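Local coordinates for protein tRNA delta(2)-isopentenylpyrophosphate transferase (Bacillus halodurans, PDB 3EXA) that probably transfers a dimethylallyl group from dimethylallyl diphosphate to adenine 37 of tRNAs that read codons beginning with uridine, at residues K4-V9 with G307-K312; T285-T290 with D295-E300. All blocks are in the same frame, centred on the assembly; numbering follows the deposited sequence.

Contact 1 of 2, residues K4-V9 with G307-K312; sequences KLVAIV and GKLEEK
The backbones of strand 4-9 and helix segment 307-312 come nearest at Lys4 and Leu309, whose CA atoms lie 7.4 Å apart, and no hydrogen bond joins the two segments, so side chains alone bridge the space. Leu309 carries the contact. Its CB points toward the strand, and with CD1 extended from CA (chi2 175°) the isobutyl group reaches the strand with its two methyls spread over two residues. Leu309 CD1 meets Val6 CG2 at 3.9 Å, the two side chains crossing at about a right angle. The other branch, Leu309 CD2, rests more loosely on the aliphatic base of Lys4, 4.2 Å from its CB. Val6 CG1 lies anti to the backbone N (chi1 178°), which leaves CG2, the methyl that Leu309 meets, anti to the carbonyl carbon. Beyond CB the Lys4 chain runs out extended along the margin of the contact, leaving NZ 4.6 Å from Glu310 OE2; that is too far for a salt bridge, though the opposite charges probably attract weakly. Leu309 also packs on Leu94 and Val193 of the strands flanking 4-9, to both of which strand 4-9 is hydrogen-bonded through its backbone, so one leucine spans three neighbouring strands. Further along the strand Ile8 packs on helix 16-25. A helix laid over an inner strand of a parallel sheet, its one leucine here turned inward, with that strand leading into the predicted ATP-binding segment that starts at Gly10, is consistent with the alpha/beta fold of P-loop NTPases.

Contact 2 of 2, residues T285-T290 with D295-E300; sequences TWFDMT and DKKIME
Phe287 and Glu300 meet where strand 284-288, at the margin of the parallel sheet, turns back into helix 294-317 as a beta-alpha unit; strand 285-288 and helix 295-300 run antiparallel (172°), their axes 10.3 Å apart at closest. The tight part is the edge of the buried Phe287 ring, met by a carboxylate at the exposed margin. Glu300 OE2 comes to 3.1 Å from Phe287 CE2 near the ring plane, so the carboxylate probably finds the slightly positive rim of C-H groups, and its own plane is turned 57° from the ring. Glu300 gets there with CG anti to its backbone N (chi1 176°) and an extended chain. An alanine in place of Phe287 would probably open a gap between sheet and helix and leave the Glu300 carboxylate without the ring edge it rests against. Lys297 bends at chi2 to pass along the strand end, with its CE 3.5 Å from Asp288 O. On the inner side the selenium of selenomethionine Met289 approaches Lys297 CG only loosely, at 4.4 Å; Met289 also packs on Thr19 of helix 16-25, near the predicted ATP-binding loop. Toward solvent the contact loosens: a water takes hydrogen bonds from Lys297 NZ and Asp288 N, and Glu300 OE1 takes a syn salt bridge from Lys297 NZ at 2.7 Å, which helps fix the carboxylate's rotation. At the strand's last residue, Asp288 forms an Asx turn: its OD2 accepts hydrogen bonds from both Thr290 OG1, on the syn side, and Thr290 N, the latter at 2.8 Å from above the carboxylate plane.

Overall arrangement
Contact 2 is nested inside the long loop of chain that contact 1 closes: strand 4-9 comes first, strand 284-288 near the end, and helix 294-317 last. Both contacts set this final helix against the same parallel sheet, contact 2 near the helix start and the sheet margin, contact 1 further along the helix and on an inner strand. Strand 191-198 lies between the two strands. The contact centres are 15 Å apart, with nearest atoms about 5 Å from each other and not touching. The helix thus touches the outermost strand near its start and the inner strand 4-9 further along, joining the chain's last elements to its first strand, which leads into the predicted ATP-binding loop.

Contact 1 of 2, residues K4-V9 with G307-K312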
loop_
_atom_site.group_PDB
_atom_site.type_symbol
_atom_site.label_atom_id
_atom_site.label_comp_id
_atom_site.label_asym_id
_atom_site.label_seq_id
_atom_site.Cartn_x
_atom_site.Cartn_y
_atom_site.Cartn_z
ATOM N N LYS A 4 14.459 29.947 8.228
ATOM C CA LYS A 4 14.872 30.602 6.989
ATOM C C LYS A 4 15.663 29.656 6.093
ATOM O O LYS A 4 16.505 28.900 6.571
ATOM C CB LYS A 4 15.740 31.819 7.300
ATOM C CG LYS A 4 15.035 32.922 8.055
ATOM C CD LYS A 4 15.997 34.057 8.353
ATOM C CE LYS A 4 15.327 35.129 9.198
ATOM N NZ LYS A 4 16.286 36.181 9.652
ATOM N N LEU A 5 15.397 29.714 4.790
ATOM C CA LEU A 5 16.088 28.857 3.833
ATOM C C LEU A 5 16.325 29.547 2.499
ATOM O O LEU A 5 15.381 29.995 1.844
ATOM C CB LEU A 5 15.280 27.588 3.600
ATOM C CG LEU A 5 15.737 26.666 2.478
ATOM C CD1 LEU A 5 17.209 26.311 2.627
ATOM C CD2 LEU A 5 14.871 25.423 2.514
ATOM N N VAL A 6 17.588 29.632 2.091
ATOM C CA VAL A 6 17.921 30.250 0.813
ATOM C C VAL A 6 18.169 29.150 -0.214
ATOM O O VAL A 6 18.912 28.211 0.056
ATOM C CB VAL A 6 19.203 31.123 0.902
ATOM C CG1 VAL A 6 19.527 31.695 -0.478
ATOM C CG2 VAL A 6 19.013 32.257 1.911
ATOM N N ALA A 7 17.536 29.251 -1.383
ATOM C CA ALA A 7 17.746 28.252 -2.427
ATOM C C ALA A 7 18.341 28.911 -3.663
ATOM O O ALA A 7 17.884 29.970 -4.092
ATOM C CB ALA A 7 16.440 27.560 -2.783
ATOM N N ILE A 8 19.386 28.296 -4.209
ATOM C CA ILE A 8 20.041 28.794 -5.407
ATOM C C ILE A 8 19.901 27.683 -6.431
ATOM O O ILE A 8 20.503 26.621 -6.303
ATOM C CB ILE A 8 21.536 29.082 -5.167
ATOM C CG1 ILE A 8 21.695 30.083 -4.029
ATOM C CG2 ILE A 8 22.175 29.626 -6.441
ATOM C CD1 ILE A 8 23.128 30.341 -3.651
ATOM N N VAL A 9 19.085 27.936 -7.444
ATOM C CA VAL A 9 18.815 26.959 -8.482
ATOM C C VAL A 9 19.254 27.504 -9.836
ATOM O O VAL A 9 19.500 28.699 -9.978
ATOM C CB VAL A 9 17.330 26.689 -8.546
ATOM C CG1 VAL A 9 16.818 26.307 -7.157
ATOM C CG2 VAL A 9 16.622 27.947 -9.041
ATOM N N GLY A 307 17.780 41.372 2.061
ATOM C CA GLY A 307 16.590 42.183 2.258
ATOM C C GLY A 307 15.312 41.370 2.373
ATOM O O GLY A 307 14.584 41.502 3.356
ATOM N N LYS A 308 15.036 40.518 1.388
ATOM C CA LYS A 308 13.810 39.715 1.413
ATOM C C LYS A 308 13.705 38.869 2.677
ATOM O O LYS A 308 12.621 38.738 3.240
ATOM C CB LYS A 308 13.716 38.814 0.177
ATOM C CG LYS A 308 12.348 38.161 -0.028
ATOM C CD LYS A 308 12.365 37.244 -1.251
ATOM C CE LYS A 308 11.017 36.549 -1.507
ATOM N NZ LYS A 308 11.063 35.655 -2.706
ATOM N N LEU A 309 14.816 38.296 3.131
ATOM C CA LEU A 309 14.781 37.491 4.351
ATOM C C LEU A 309 14.325 38.333 5.538
ATOM O O LEU A 309 13.527 37.879 6.357
ATOM C CB LEU A 309 16.155 36.890 4.649
ATOM C CG LEU A 309 16.546 35.667 3.819
ATOM C CD1 LEU A 309 17.979 35.275 4.140
ATOM C CD2 LEU A 309 15.584 34.528 4.121
ATOM N N GLU A 310 14.830 39.561 5.618
ATOM C CA GLU A 310 14.482 40.472 6.704
ATOM C C GLU A 310 13.057 40.997 6.641
ATOM O O GLU A 310 12.405 41.121 7.672
ATOM C CB GLU A 310 15.420 41.675 6.733
ATOM C CG GLU A 310 15.146 42.610 7.899
ATOM C CD GLU A 310 15.380 41.931 9.234
ATOM O OE1 GLU A 310 15.179 42.578 10.288
ATOM O OE2 GLU A 310 15.768 40.743 9.227
ATOM N N GLU A 311 12.573 41.336 5.451
ATOM C CA GLU A 311 11.214 41.841 5.370
ATOM C C GLU A 311 10.201 40.722 5.609
ATOM O O GLU A 311 9.095 40.981 6.090
ATOM C CB GLU A 311 10.948 42.512 4.023
ATOM C CG GLU A 311 10.736 41.546 2.897
ATOM C CD GLU A 311 10.273 42.236 1.634
ATOM O OE1 GLU A 311 9.307 43.023 1.708
ATOM O OE2 GLU A 311 10.868 41.984 0.567
ATOM N N LYS A 312 10.566 39.483 5.282
ATOM C CA LYS A 312 9.656 38.360 5.510
ATOM C C LYS A 312 9.651 38.085 7.004
ATOM O O LYS A 312 8.611 37.793 7.588
ATOM C CB LYS A 312 10.107 37.110 4.738
ATOM C CG LYS A 312 9.888 37.204 3.232
ATOM C CD LYS A 312 10.537 36.044 2.490
ATOM C CE LYS A 312 9.806 34.729 2.701
ATOM N NZ LYS A 312 8.553 34.649 1.903
#

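Contact 2 of 2, residues T285-T290 with D295-E300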
loop_
_atom_site.group_PDB
_atom_site.type_symbol
_atom_site.label_atom_id
_atom_site.label_comp_id
_atom_site.label_asym_id
_atom_site.label_seq_id
_atom_site.Cartn_x
_atom_site.Cartn_y
_atom_site.Cartn_z
ATOM N N THR A 285 13.400 34.457 -8.205
ATOM C CA THR A 285 13.972 35.686 -8.731
ATOM C C THR A 285 15.217 35.327 -9.541
ATOM O O THR A 285 16.161 34.728 -9.025
ATOM C CB THR A 285 14.305 36.617 -7.563
ATOM O OG1 THR A 285 13.129 36.763 -6.753
ATOM C CG2 THR A 285 14.748 37.988 -8.059
ATOM N N TRP A 286 15.216 35.674 -10.821
ATOM C CA TRP A 286 16.349 35.320 -11.649
ATOM C C TRP A 286 17.412 36.391 -11.794
ATOM O O TRP A 286 17.171 37.581 -11.597
ATOM C CB TRP A 286 15.878 34.875 -13.032
ATOM C CG TRP A 286 15.072 33.609 -13.012
ATOM C CD1 TRP A 286 13.724 33.492 -12.797
ATOM C CD2 TRP A 286 15.563 32.277 -13.204
ATOM N NE1 TRP A 286 13.351 32.173 -12.850
ATOM C CE2 TRP A 286 14.459 31.404 -13.100
ATOM C CE3 TRP A 286 16.832 31.736 -13.462
ATOM C CZ2 TRP A 286 14.585 30.016 -13.237
ATOM C CZ3 TRP A 286 16.955 30.352 -13.599
ATOM C CH2 TRP A 286 15.836 29.512 -13.490
ATOM N N PHE A 287 18.609 35.938 -12.120
ATOM C CA PHE A 287 19.720 36.829 -12.320
ATOM C C PHE A 287 20.491 36.323 -13.508
ATOM O O PHE A 287 20.755 35.124 -13.629
ATOM C CB PHE A 287 20.614 36.872 -11.085
ATOM C CG PHE A 287 20.014 37.619 -9.924
ATOM C CD1 PHE A 287 19.123 36.996 -9.052
ATOM C CD2 PHE A 287 20.352 38.954 -9.697
ATOM C CE1 PHE A 287 18.583 37.689 -7.968
ATOM C CE2 PHE A 287 19.818 39.652 -8.619
ATOM C CZ PHE A 287 18.931 39.021 -7.753
ATOM N N ASP A 288 20.837 37.243 -14.399
ATOM C CA ASP A 288 21.583 36.901 -15.597
ATOM C C ASP A 288 23.074 36.974 -15.291
ATOM O O ASP A 288 23.577 38.003 -14.852
ATOM C CB ASP A 288 21.222 37.871 -16.719
ATOM C CG ASP A 288 21.682 37.389 -18.075
ATOM O OD1 ASP A 288 21.165 37.922 -19.077
ATOM O OD2 ASP A 288 22.560 36.491 -18.142
HETATM N N MSE A 289 23.772 35.870 -15.530
HETATM C CA MSE A 289 25.200 35.793 -15.272
HETATM C C MSE A 289 26.012 35.897 -16.553
HETATM O O MSE A 289 27.217 35.654 -16.545
HETATM C CB MSE A 289 25.537 34.473 -14.571
HETATM C CG MSE A 289 24.725 34.222 -13.310
HETATM SE SE MSE A 289 24.842 35.694 -12.064
HETATM C CE MSE A 289 26.392 35.068 -11.060
ATOM N N THR A 290 25.350 36.243 -17.650
ATOM C CA THR A 290 26.019 36.362 -18.940
ATOM C C THR A 290 27.234 37.285 -18.910
ATOM O O THR A 290 27.095 38.513 -18.929
ATOM C CB THR A 290 25.071 36.885 -20.014
ATOM O OG1 THR A 290 23.969 35.987 -20.146
ATOM C CG2 THR A 290 25.797 36.991 -21.349
ATOM N N ASP A 295 31.812 40.944 -9.127
ATOM C CA ASP A 295 31.789 41.780 -7.928
ATOM C C ASP A 295 30.512 42.616 -7.809
ATOM O O ASP A 295 30.020 42.858 -6.705
ATOM C CB ASP A 295 33.004 42.706 -7.916
ATOM C CG ASP A 295 34.302 41.954 -7.710
ATOM O OD1 ASP A 295 35.365 42.610 -7.695
ATOM O OD2 ASP A 295 34.268 40.709 -7.559
ATOM N N LYS A 296 29.988 43.061 -8.946
ATOM C CA LYS A 296 28.767 43.851 -8.959
ATOM C C LYS A 296 27.513 42.976 -8.803
ATOM O O LYS A 296 26.604 43.339 -8.063
ATOM C CB LYS A 296 28.675 44.673 -10.254
ATOM C CG LYS A 296 27.557 45.721 -10.270
ATOM C CD LYS A 296 27.464 46.414 -11.629
ATOM C CE LYS A 296 26.309 47.408 -11.689
ATOM N NZ LYS A 296 26.522 48.581 -10.793
ATOM N N LYS A 297 27.459 41.832 -9.485
ATOM C CA LYS A 297 26.293 40.943 -9.394
ATOM C C LYS A 297 26.100 40.348 -8.018
ATOM O O LYS A 297 25.009 40.403 -7.452
ATOM C CB LYS A 297 26.393 39.776 -10.376
ATOM C CG LYS A 297 25.715 40.010 -11.702
ATOM C CD LYS A 297 24.221 40.243 -11.555
ATOM C CE LYS A 297 23.665 40.881 -12.820
ATOM N NZ LYS A 297 22.306 41.438 -12.613
ATOM N N ILE A 298 27.160 39.753 -7.493
ATOM C CA ILE A 298 27.085 39.123 -6.187
ATOM C C ILE A 298 26.630 40.128 -5.134
ATOM O O ILE A 298 25.934 39.770 -4.184
ATOM C CB ILE A 298 28.445 38.508 -5.801
ATOM C CG1 ILE A 298 28.219 37.247 -4.971
ATOM C CG2 ILE A 298 29.292 39.515 -5.040
ATOM C CD1 ILE A 298 27.683 37.491 -3.585
HETATM N N MSE A 299 27.011 41.389 -5.312
HETATM C CA MSE A 299 26.616 42.422 -4.370
HETATM C C MSE A 299 25.124 42.710 -4.549
HETATM O O MSE A 299 24.418 42.970 -3.577
HETATM C CB MSE A 299 27.454 43.687 -4.603
HETATM C CG MSE A 299 27.355 44.748 -3.515
HETATM SE SE MSE A 299 28.723 46.152 -3.698
HETATM C CE MSE A 299 28.098 46.997 -5.346
ATOM N N GLU A 300 24.642 42.637 -5.786
ATOM C CA GLU A 300 23.231 42.881 -6.070
ATOM C C GLU A 300 22.384 41.734 -5.548
ATOM O O GLU A 300 21.286 41.945 -5.032
ATOM C CB GLU A 300 22.992 43.015 -7.576
ATOM C CG GLU A 300 21.520 43.172 -7.967
ATOM C CD GLU A 300 21.247 42.795 -9.418
ATOM O OE1 GLU A 300 22.203 42.801 -10.231
ATOM O OE2 GLU A 300 20.070 42.498 -9.749
HETATM O O HOH W 1 20.608 40.257 -13.998
#